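Local coordinates for uncharacterized hypothetical protein (Parabacteroides merdae, PDB 4EI0) that is of unknown function but belongs to the DUF4466 family and is built largely of antiparallel beta sheets, at residues Y40-P45 with S52-V57; S130-A133 with Q137-E140; A208-S213 with G220-P225; K192-Y197 with V282-G287; N71-Y74 with Q80-P83. All coordinates share one frame; numbering follows the deposited sequence.

Contact 1 (Y40-P45 with S52-V57)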
# COMPACT_ATOMS: atom_id res chain seq x y z
N TYR B 40 13.83 0.96 -2.54
CA TYR B 40 14.33 1.02 -1.17
C TYR B 40 13.11 0.99 -0.23
O TYR B 40 12.34 1.94 -0.22
CB TYR B 40 15.09 2.29 -0.91
CG TYR B 40 15.73 2.44 0.47
CD1 TYR B 40 16.37 1.38 1.09
CD2 TYR B 40 15.72 3.67 1.13
CE1 TYR B 40 16.95 1.53 2.35
CE2 TYR B 40 16.32 3.83 2.39
CZ TYR B 40 16.94 2.76 2.99
OH TYR B 40 17.55 2.91 4.23
N ALA B 41 12.98 -0.11 0.52
CA ALA B 41 11.88 -0.36 1.46
C ALA B 41 12.31 -0.04 2.87
O ALA B 41 13.38 -0.47 3.30
CB ALA B 41 11.45 -1.82 1.39
N MSE B 42 11.43 0.64 3.60
CA MSE B 42 11.66 1.02 5.00
C MSE B 42 10.43 0.71 5.83
O MSE B 42 9.32 0.76 5.32
CB MSE B 42 11.93 2.53 5.09
CG MSE B 42 13.07 3.00 4.20
SE MSE B 42 12.89 4.86 3.71
CE MSE B 42 11.60 4.40 2.21
N ALA B 43 10.59 0.37 7.10
CA ALA B 43 9.43 0.04 7.96
C ALA B 43 9.80 0.22 9.43
O ALA B 43 10.92 -0.09 9.82
CB ALA B 43 8.90 -1.38 7.74
N ILE B 44 8.87 0.77 10.20
CA ILE B 44 8.99 0.97 11.60
C ILE B 44 7.66 0.57 12.19
O ILE B 44 6.63 0.83 11.59
CB ILE B 44 9.37 2.43 11.96
CG1 ILE B 44 9.67 2.54 13.48
CG2 ILE B 44 8.28 3.41 11.57
CD1 ILE B 44 10.22 3.89 13.90
N PRO B 45 7.66 -0.14 13.33
CA PRO B 45 6.36 -0.41 13.93
C PRO B 45 5.63 0.91 14.20
O PRO B 45 6.21 1.86 14.72
CB PRO B 45 6.72 -1.16 15.22
CG PRO B 45 8.08 -1.73 14.95
CD PRO B 45 8.76 -0.68 14.13
N SER B 52 11.04 9.54 8.75
CA SER B 52 11.41 10.97 8.61
C SER B 52 12.12 11.35 7.31
O SER B 52 11.79 12.39 6.69
CB SER B 52 12.31 11.38 9.79
OG SER B 52 11.65 11.01 11.01
N SER B 53 13.09 10.54 6.91
CA SER B 53 13.92 10.85 5.73
C SER B 53 14.66 9.63 5.24
O SER B 53 14.85 8.65 5.97
CB SER B 53 14.91 11.99 6.01
OG SER B 53 15.88 11.63 6.98
N ALA B 54 15.10 9.71 3.98
CA ALA B 54 15.87 8.63 3.33
C ALA B 54 17.05 9.27 2.58
O ALA B 54 16.96 10.40 2.14
CB ALA B 54 14.98 7.86 2.39
N GLN B 55 18.13 8.53 2.42
CA GLN B 55 19.27 9.05 1.74
C GLN B 55 20.01 7.95 0.99
O GLN B 55 19.94 6.80 1.38
CB GLN B 55 20.18 9.68 2.82
CG GLN B 55 21.57 9.94 2.40
CD GLN B 55 22.38 10.57 3.49
OE1 GLN B 55 22.16 11.70 3.90
NE2 GLN B 55 23.38 9.84 3.95
N VAL B 56 20.66 8.29 -0.12
CA VAL B 56 21.58 7.36 -0.79
C VAL B 56 22.86 8.10 -1.09
O VAL B 56 22.82 9.27 -1.55
CB VAL B 56 21.13 6.84 -2.12
CG1 VAL B 56 21.82 5.52 -2.39
CG2 VAL B 56 19.66 6.74 -2.19
N VAL B 57 23.98 7.47 -0.78
CA VAL B 57 25.31 7.97 -1.12
C VAL B 57 25.84 7.00 -2.17
O VAL B 57 25.94 5.82 -1.92
CB VAL B 57 26.24 7.99 0.13
CG1 VAL B 57 27.67 8.38 -0.27
CG2 VAL B 57 25.72 8.94 1.22

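Contact 2 (S130-A133 with Q137-E140)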
# COMPACT_ATOMS: atom_id res chain seq x y z
N SER B 130 20.18 4.77 3.38
CA SER B 130 19.91 4.91 4.82
C SER B 130 18.63 5.66 5.06
O SER B 130 18.09 6.33 4.16
CB SER B 130 21.06 5.60 5.53
OG SER B 130 21.30 6.87 4.96
N VAL B 131 18.10 5.49 6.27
CA VAL B 131 16.78 5.96 6.66
C VAL B 131 16.82 6.45 8.12
O VAL B 131 17.55 5.90 8.93
CB VAL B 131 15.68 4.85 6.49
CG1 VAL B 131 16.05 3.57 7.24
CG2 VAL B 131 14.30 5.35 6.90
N LYS B 132 16.04 7.49 8.42
CA LYS B 132 15.80 7.97 9.78
C LYS B 132 14.30 7.92 10.10
O LYS B 132 13.50 8.26 9.25
CB LYS B 132 16.27 9.43 9.92
CG LYS B 132 17.78 9.66 9.75
CD LYS B 132 18.12 11.15 9.94
CE LYS B 132 19.38 11.65 9.24
NZ LYS B 132 20.60 11.77 10.07
N ALA B 133 13.94 7.55 11.33
CA ALA B 133 12.56 7.64 11.85
C ALA B 133 12.42 8.63 13.02
O ALA B 133 13.40 9.04 13.65
CB ALA B 133 12.09 6.27 12.30
N GLN B 137 15.67 6.51 15.68
CA GLN B 137 16.33 5.33 15.17
C GLN B 137 16.81 5.60 13.73
O GLN B 137 16.29 6.49 13.04
CB GLN B 137 15.42 4.14 15.20
CG GLN B 137 15.38 3.45 16.55
CD GLN B 137 14.44 2.27 16.57
OE1 GLN B 137 13.52 2.18 15.77
NE2 GLN B 137 14.68 1.33 17.49
N VAL B 138 17.82 4.83 13.32
CA VAL B 138 18.41 4.87 11.95
C VAL B 138 18.56 3.42 11.40
O VAL B 138 18.57 2.50 12.18
CB VAL B 138 19.77 5.59 11.97
CG1 VAL B 138 19.60 7.04 12.43
CG2 VAL B 138 20.74 4.85 12.88
N ALA B 139 18.60 3.22 10.07
CA ALA B 139 18.98 1.93 9.46
C ALA B 139 19.75 2.21 8.18
O ALA B 139 19.69 3.32 7.65
CB ALA B 139 17.78 1.04 9.14
N GLU B 140 20.44 1.19 7.67
CA GLU B 140 21.35 1.35 6.54
C GLU B 140 21.38 0.07 5.75
O GLU B 140 21.13 -0.98 6.31
CB GLU B 140 22.78 1.74 7.02
CG GLU B 140 23.91 0.87 6.50
CD GLU B 140 25.27 1.42 6.91
OE1 GLU B 140 25.50 1.60 8.13
OE2 GLU B 140 26.10 1.67 6.01

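Contact 3 (A208-S213 with G220-P225)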
# COMPACT_ATOMS: atom_id res chain seq x y z
N ALA B 208 21.61 -0.55 -48.60
CA ALA B 208 23.00 -1.00 -48.68
C ALA B 208 23.90 -0.16 -47.80
O ALA B 208 23.60 1.01 -47.53
CB ALA B 208 23.49 -0.97 -50.12
N PHE B 209 24.97 -0.78 -47.30
CA PHE B 209 26.05 -0.07 -46.60
C PHE B 209 27.30 -0.29 -47.43
O PHE B 209 27.66 -1.42 -47.80
CB PHE B 209 26.35 -0.62 -45.22
CG PHE B 209 25.36 -0.26 -44.14
CD1 PHE B 209 24.42 0.74 -44.28
CD2 PHE B 209 25.44 -0.92 -42.91
CE1 PHE B 209 23.56 1.07 -43.22
CE2 PHE B 209 24.57 -0.63 -41.87
CZ PHE B 209 23.64 0.39 -42.02
N TYR B 210 27.98 0.81 -47.75
CA TYR B 210 29.20 0.77 -48.53
C TYR B 210 30.32 1.44 -47.78
O TYR B 210 30.10 2.22 -46.87
CB TYR B 210 29.02 1.50 -49.83
CG TYR B 210 27.90 0.99 -50.66
CD1 TYR B 210 27.94 -0.30 -51.17
CD2 TYR B 210 26.80 1.79 -50.97
CE1 TYR B 210 26.93 -0.77 -51.98
CE2 TYR B 210 25.78 1.32 -51.80
CZ TYR B 210 25.86 0.04 -52.30
OH TYR B 210 24.86 -0.49 -53.12
N THR B 211 31.54 1.16 -48.20
CA THR B 211 32.74 1.66 -47.56
C THR B 211 33.78 1.95 -48.67
O THR B 211 33.49 1.75 -49.84
CB THR B 211 33.25 0.63 -46.54
OG1 THR B 211 34.06 1.31 -45.58
CG2 THR B 211 34.06 -0.48 -47.23
N SER B 212 34.98 2.43 -48.32
CA SER B 212 35.94 2.93 -49.33
C SER B 212 36.23 1.93 -50.44
O SER B 212 36.35 2.30 -51.59
CB SER B 212 37.26 3.36 -48.69
OG SER B 212 37.96 2.22 -48.21
N SER B 213 36.34 0.65 -50.09
CA SER B 213 36.72 -0.34 -51.09
C SER B 213 35.53 -1.14 -51.61
O SER B 213 35.71 -2.11 -52.29
CB SER B 213 37.79 -1.25 -50.50
OG SER B 213 37.36 -1.81 -49.28
N GLY B 220 25.37 0.21 -57.62
CA GLY B 220 24.20 0.69 -58.36
C GLY B 220 24.24 2.19 -58.60
O GLY B 220 23.27 2.88 -58.32
N GLY B 221 25.38 2.71 -59.07
CA GLY B 221 25.48 4.15 -59.36
C GLY B 221 25.85 5.09 -58.21
O GLY B 221 26.20 6.23 -58.48
N THR B 222 25.74 4.66 -56.95
CA THR B 222 26.14 5.49 -55.81
C THR B 222 27.63 5.75 -55.86
O THR B 222 28.40 4.87 -56.26
CB THR B 222 25.82 4.77 -54.48
OG1 THR B 222 24.40 4.69 -54.35
CG2 THR B 222 26.43 5.50 -53.25
N GLU B 223 28.04 6.96 -55.50
CA GLU B 223 29.47 7.29 -55.45
C GLU B 223 29.83 7.81 -54.08
O GLU B 223 29.03 8.47 -53.41
CB GLU B 223 29.80 8.35 -56.47
CG GLU B 223 29.40 7.98 -57.88
CD GLU B 223 29.58 9.13 -58.84
OE1 GLU B 223 29.13 10.26 -58.53
OE2 GLU B 223 30.16 8.90 -59.91
N LEU B 224 31.02 7.42 -53.64
CA LEU B 224 31.58 7.91 -52.39
C LEU B 224 32.02 9.37 -52.57
O LEU B 224 32.52 9.72 -53.63
CB LEU B 224 32.80 7.07 -52.00
CG LEU B 224 32.61 5.56 -51.78
CD1 LEU B 224 33.88 4.92 -51.26
CD2 LEU B 224 31.47 5.29 -50.83
N PRO B 225 31.82 10.23 -51.56
CA PRO B 225 32.40 11.56 -51.67
C PRO B 225 33.92 11.50 -51.60
O PRO B 225 34.47 10.53 -51.08
CB PRO B 225 31.82 12.32 -50.47
CG PRO B 225 31.49 11.28 -49.48
CD PRO B 225 31.21 10.00 -50.24

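Contact 4 (K192-Y197 with V282-G287)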
# COMPACT_ATOMS: atom_id res chain seq x y z
N LYS B 192 35.97 11.42 -41.53
CA LYS B 192 35.34 10.77 -40.36
C LYS B 192 34.31 9.68 -40.74
O LYS B 192 33.79 9.02 -39.86
CB LYS B 192 34.58 11.81 -39.50
CG LYS B 192 35.41 12.48 -38.44
CD LYS B 192 34.89 13.86 -38.07
CE LYS B 192 33.56 13.77 -37.37
NZ LYS B 192 33.44 14.73 -36.24
N ILE B 193 33.99 9.56 -42.03
CA ILE B 193 32.90 8.69 -42.45
C ILE B 193 33.42 7.28 -42.59
O ILE B 193 34.41 7.03 -43.29
CB ILE B 193 32.26 9.11 -43.78
CG1 ILE B 193 31.83 10.58 -43.74
CG2 ILE B 193 31.04 8.19 -44.07
CD1 ILE B 193 31.08 11.00 -42.52
N ASP B 194 32.69 6.36 -41.94
CA ASP B 194 32.99 4.95 -41.93
C ASP B 194 32.11 4.15 -42.89
O ASP B 194 32.59 3.20 -43.53
CB ASP B 194 32.92 4.45 -40.46
CG ASP B 194 33.96 5.15 -39.61
OD1 ASP B 194 35.13 5.12 -40.06
OD2 ASP B 194 33.62 5.80 -38.58
N ILE B 195 30.87 4.55 -43.03
CA ILE B 195 29.91 3.82 -43.86
C ILE B 195 29.04 4.82 -44.59
O ILE B 195 28.61 5.82 -44.00
CB ILE B 195 29.00 2.87 -43.00
CG1 ILE B 195 29.81 1.68 -42.45
CG2 ILE B 195 27.87 2.32 -43.83
CD1 ILE B 195 29.09 0.79 -41.47
N MSE B 196 28.79 4.56 -45.87
CA MSE B 196 27.80 5.29 -46.63
C MSE B 196 26.61 4.39 -46.87
O MSE B 196 26.75 3.29 -47.44
CB MSE B 196 28.34 5.77 -47.97
CG MSE B 196 27.28 6.51 -48.81
SE MSE B 196 28.01 7.15 -50.46
CE MSE B 196 26.50 8.25 -51.14
N TYR B 197 25.45 4.85 -46.42
CA TYR B 197 24.18 4.20 -46.75
C TYR B 197 23.68 4.68 -48.09
O TYR B 197 23.83 5.85 -48.42
CB TYR B 197 23.17 4.54 -45.69
CG TYR B 197 21.78 4.27 -46.12
CD1 TYR B 197 21.25 2.98 -45.99
CD2 TYR B 197 20.99 5.26 -46.65
CE1 TYR B 197 19.97 2.69 -46.39
CE2 TYR B 197 19.68 4.98 -47.06
CZ TYR B 197 19.18 3.69 -46.93
OH TYR B 197 17.89 3.38 -47.27
N VAL B 282 30.60 -4.10 -36.99
CA VAL B 282 31.50 -3.17 -37.68
C VAL B 282 32.79 -3.06 -36.89
O VAL B 282 32.78 -3.07 -35.66
CB VAL B 282 30.82 -1.79 -37.78
CG1 VAL B 282 31.77 -0.72 -38.22
CG2 VAL B 282 29.64 -1.91 -38.73
N GLU B 283 33.92 -2.92 -37.61
CA GLU B 283 35.19 -2.50 -36.99
C GLU B 283 35.78 -1.40 -37.84
O GLU B 283 35.86 -1.55 -39.06
CB GLU B 283 36.17 -3.67 -36.88
CG GLU B 283 37.50 -3.31 -36.18
CD GLU B 283 38.43 -4.51 -36.08
OE1 GLU B 283 38.19 -5.35 -35.21
OE2 GLU B 283 39.33 -4.66 -36.92
N THR B 284 36.15 -0.28 -37.22
CA THR B 284 36.61 0.88 -37.98
C THR B 284 37.98 0.59 -38.53
O THR B 284 38.71 -0.29 -38.01
CB THR B 284 36.66 2.17 -37.15
OG1 THR B 284 37.43 1.95 -35.99
CG2 THR B 284 35.28 2.55 -36.69
N ALA B 285 38.35 1.36 -39.57
CA ALA B 285 39.54 1.07 -40.36
C ALA B 285 40.80 0.81 -39.51
O ALA B 285 41.56 -0.11 -39.77
CB ALA B 285 39.80 2.21 -41.35
N ASP B 286 40.98 1.63 -38.49
CA ASP B 286 42.17 1.59 -37.65
C ASP B 286 42.06 0.60 -36.49
O ASP B 286 42.97 0.50 -35.69
CB ASP B 286 42.41 3.00 -37.09
CG ASP B 286 41.10 3.67 -36.50
OD1 ASP B 286 40.00 3.06 -36.44
OD2 ASP B 286 41.16 4.85 -36.10
N GLY B 287 40.94 -0.11 -36.37
CA GLY B 287 40.72 -1.06 -35.25
C GLY B 287 40.35 -0.38 -33.93
O GLY B 287 40.19 -1.04 -32.91
O HOH W 1 36.48 2.72 -40.62

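Contact 5 (N71-Y74 with Q80-P83)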
# COMPACT_ATOMS: atom_id res chain seq x y z
N ASN B 71 7.10 9.40 -4.49
CA ASN B 71 5.96 8.56 -4.17
C ASN B 71 6.39 7.27 -3.55
O ASN B 71 7.33 6.68 -3.99
CB ASN B 71 5.13 8.23 -5.39
CG ASN B 71 4.53 9.47 -6.01
OD1 ASN B 71 3.51 9.98 -5.57
ND2 ASN B 71 5.15 9.93 -7.05
N SER B 72 5.70 6.83 -2.51
CA SER B 72 5.88 5.48 -2.05
C SER B 72 4.95 4.63 -2.89
O SER B 72 3.83 5.01 -3.14
CB SER B 72 5.58 5.31 -0.57
OG SER B 72 5.50 3.94 -0.23
N TYR B 73 5.46 3.48 -3.32
CA TYR B 73 4.72 2.53 -4.15
C TYR B 73 4.26 1.41 -3.26
O TYR B 73 5.05 0.59 -2.89
CB TYR B 73 5.65 2.02 -5.29
CG TYR B 73 5.83 3.15 -6.32
CD1 TYR B 73 4.91 3.32 -7.34
CD2 TYR B 73 6.85 4.06 -6.19
CE1 TYR B 73 5.03 4.38 -8.22
CE2 TYR B 73 6.97 5.12 -7.06
CZ TYR B 73 6.05 5.27 -8.08
OH TYR B 73 6.12 6.36 -8.91
N TYR B 74 2.97 1.41 -2.91
CA TYR B 74 2.32 0.35 -2.18
C TYR B 74 1.71 -0.61 -3.25
O TYR B 74 1.61 -0.26 -4.41
CB TYR B 74 1.24 0.93 -1.20
CG TYR B 74 1.84 1.87 -0.16
CD1 TYR B 74 2.59 1.37 0.90
CD2 TYR B 74 1.73 3.24 -0.30
CE1 TYR B 74 3.18 2.21 1.82
CE2 TYR B 74 2.33 4.08 0.62
CZ TYR B 74 3.02 3.56 1.69
OH TYR B 74 3.71 4.42 2.53
N GLN B 80 -0.63 -4.61 -8.52
CA GLN B 80 -0.31 -3.33 -9.21
C GLN B 80 0.08 -2.20 -8.20
O GLN B 80 -0.32 -2.20 -7.03
CB GLN B 80 -1.46 -2.89 -10.11
CG GLN B 80 -1.76 -3.94 -11.17
CD GLN B 80 -3.23 -4.27 -11.29
OE1 GLN B 80 -4.06 -3.80 -10.50
NE2 GLN B 80 -3.57 -5.10 -12.27
N ASP B 81 0.93 -1.32 -8.65
CA ASP B 81 1.46 -0.23 -7.81
C ASP B 81 0.41 0.80 -7.45
O ASP B 81 -0.45 1.11 -8.26
CB ASP B 81 2.55 0.47 -8.56
CG ASP B 81 3.77 -0.41 -8.74
OD1 ASP B 81 3.99 -1.34 -7.91
OD2 ASP B 81 4.50 -0.16 -9.73
N ILE B 82 0.44 1.27 -6.21
CA ILE B 82 -0.32 2.46 -5.83
C ILE B 82 0.68 3.51 -5.36
O ILE B 82 1.24 3.36 -4.28
CB ILE B 82 -1.34 2.19 -4.70
CG1 ILE B 82 -2.29 1.04 -5.01
CG2 ILE B 82 -2.17 3.46 -4.47
CD1 ILE B 82 -3.03 0.54 -3.77
N PRO B 83 0.99 4.52 -6.19
CA PRO B 83 1.84 5.60 -5.76
C PRO B 83 1.05 6.56 -4.83
O PRO B 83 -0.11 6.90 -5.13
CB PRO B 83 2.24 6.28 -7.07
CG PRO B 83 1.16 5.97 -8.00
CD PRO B 83 0.57 4.67 -7.60

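Contact 1 (Y40-P45 with S52-V57)
M42 and A54 mark the nearest approach of the two backbones, with 8.9 Å between their CA atoms, and no hydrogen bond joins the two segments. That spacing is one of sheets packed through their side chains. M42 is modelled as selenomethionine. Its SE ends 3.9 Å from A54 CB. The first torsion (chi1 -55°) puts CG beside the backbone N, and the extended second torsion (chi2 154°) carries SE out toward that methyl. Y40 reaches the same methyl from another side: A54 CB lies at the edge of its ring, near the ring plane, with CE2 4.2 Å away. M42 also packs on Y40, its CG standing 3.8 Å above one face of the ring and offset toward the rim. This is the interior of a beta sandwich. Strand 35-43 belongs to one five-stranded antiparallel sheet and strand 51-58 to the one facing it. Near the start of strand 51-58, S52 and S53 both face K132 and form a classic beta bulge. The Y40 hydroxyl is buried but satisfied by N18 OD1. F129 and V131 press on the Y40 ring from strand 124-133, and I99 adds to the packing on A54.

Contact 2 (S130-A133 with Q137-E140)
V131 and A139 form an antiparallel hydrogen-bonded pair at the heart of this hairpin. V131 N donates to A139 O at 3.0 Å, and A139 N returns a bond to V131 O at 3.1 Å. A third bond, A133 N to Q137 O, is also 3.1 Å and is nearly straight, at 173°. Weaker CA-H...O contacts fill in between them: S130 CA lies 3.3 Å from A139 O, and V138 CA sits as close to V131 O.

On one side of the sheet V131 CG1 touches A139 CB at 3.6 Å. The V131 torsion (chi1 55°) sets CG1 between the backbone N and the carbonyl carbon, which turns this branch to the alanine methyl. On the other side K132 and V138 lie alongside each other and point the same way, with CG and CG1 4.2 Å apart. S130 and E140 are the next non-hydrogen-bonded pair on that side.

Further out, Q137 OE1 accepts from L16 N and E140 OE2 makes a salt bridge with K142. N135 OD1, in the three-residue connection, takes the Q137 N-H. V131 and A139 face the sandwich interior, where N18 meets both and L16 also packs on V131. Strand 138-147 is the outermost strand of its sheet within this chain. Strand 124-133 lies between it and strand 51-58, to which S130 and K132 are hydrogen-bonded.

Contact 3 (A208-S213 with G220-P225)
L224 and T222 bring an irregular loop against the end of strand 207-210, in an apolar contact with no hydrogen bond between the segments. The loop follows that strand in the chain and folds back over one face of its sheet. The backbones stay well apart; even the nearest CA atoms, those of S212 and L224, are 7.3 Å from each other.

L224 makes the closest approach. Its CD1 reaches both T211 O and S212 CA at 3.5 Å, and the carbon pair is tighter than an ordinary van der Waals contact. CD1 is extended, anti to CA (chi2 -174°), which lets it probe the turn of chain just past the strand. CD2 stays more distant, 4.2 Å from T211 O. The second contact is looser. T222 CG2 approaches the Y210 ring obliquely and lies 4.4 Å from CD2.

Y210 is buried, and its hydroxyl is hydrogen-bonded to Y218 O, in the chain that leads into the loop. G220 and G221 follow, both with positive phi. At G221 a CB would run into the carbonyl O of the residue before it. T211 points away from the loop, and its OG1 is engaged by T232 N and D194 O.

T222 also packs on M196 and A198 of strand 195-199. F209 turns to the opposite face of the sheet and meets M234 of strand 233-238, in another sheet. The arrangement is that of a beta sandwich in which a long connection wraps the outer face of one sheet.

Contact 4 (K192-Y197 with V282-G287)
I195 and V282 make the apolar part of this contact. Their side chains reach toward each other tip to tip, with I195 CD1 3.9 Å from V282 CG2. Beside them, D194 and T284 cross obliquely, and the T284 methyl CG2 stands 4.1 Å from D194 OD2.

The polar links are indirect. A water gives a hydrogen bond to D194 OD1 at 2.8 Å. It lies 2.5 Å from A285 N, unusually short, so its bridging of the segments is less certain. Both carboxylate oxygens of D194 are held by other residues too, OD1 by N230 ND2 and OD2 by F168 N.

Within 282-287, T284 OG1 donates to D286 OD1 at 2.8 Å and meets it nearly along the C-O axis. With chi1 at 54°, OG1 faces D286 while CG2 is left for D194. Y289 N also bonds to OG1. With a valine in its place, D286 and Y289 N would probably each lose a partner and the turn a brace.

G287 N closes a type I beta turn onto T284 O at 2.8 Å. This turn leads from strand 278-283 into strand 289-299. D194 and I195 both face L166 in a classic beta bulge. The contact is thus one of two sheets packed as a sandwich, with a bulge meeting a hairpin turn at its margin.

Contact 5 (N71-Y74 with Q80-P83)
Y73 and P83 are a non-hydrogen-bonded pair in the antiparallel hairpin of strands 67-75 and 81-85. From Y73 CB the ring leaves with CG beside the backbone N (chi1 -73°), which carries it over beside D81 and P83 of the partner strand. CD1 comes first and has D81 CB 3.9 Å away, at the ring edge. CE1 is next and meets P83 CB at 3.6 Å, an oblique approach. CZ is 4.1 Å from the same P83 CB. At the tip, OH is hydrogen-bonded to D69 OD2. R111 makes a cation-pi contact with the ring and a salt bridge with D81. With a leucine here, D69 would probably lose its hydroxyl mate and R111 its aromatic partner. N71 CB packs on P83 CB at 3.9 Å.

The next pair, Y74 and I82, carries the backbone bonds: Y74 N to I82 O at 2.9 Å, and I82 N to Y74 O at a short 2.6 Å. In the second subunit, Y74 stacks on the Y74 ring and T105 OG1 bonds to P83 O. At the non-hydrogen-bonded site proline's missing N-H costs no bond to Y73. Y74 and I82 bond here, S72 and V84 continue the ladder, and the apolar Y73-P83 contact lies between, in an edge strand built into the dimer interface.

The five contacts fall into two groups on opposite sides of the chain's centre. Contacts 1, 2 and 5 belong to one group. Contacts 1 and 2 have centres 6 Å apart and touch directly, through Q55 N to S130 O and S52 N to K132 O, both 2.8 Å and probably hydrogen bonds. Contact 5 lies about 15 Å from contact 1 between centres, in the sheet that holds strand 35-43. Contacts 3 and 4 form the other group, with centres 12 Å apart. Y210 N meets M196 O at 2.8 Å between them, and 208-225 is nested in the loop that contact 4 closes. Contacts 1 and 4 are about 50 Å apart between centres. No active site is known to relate them to.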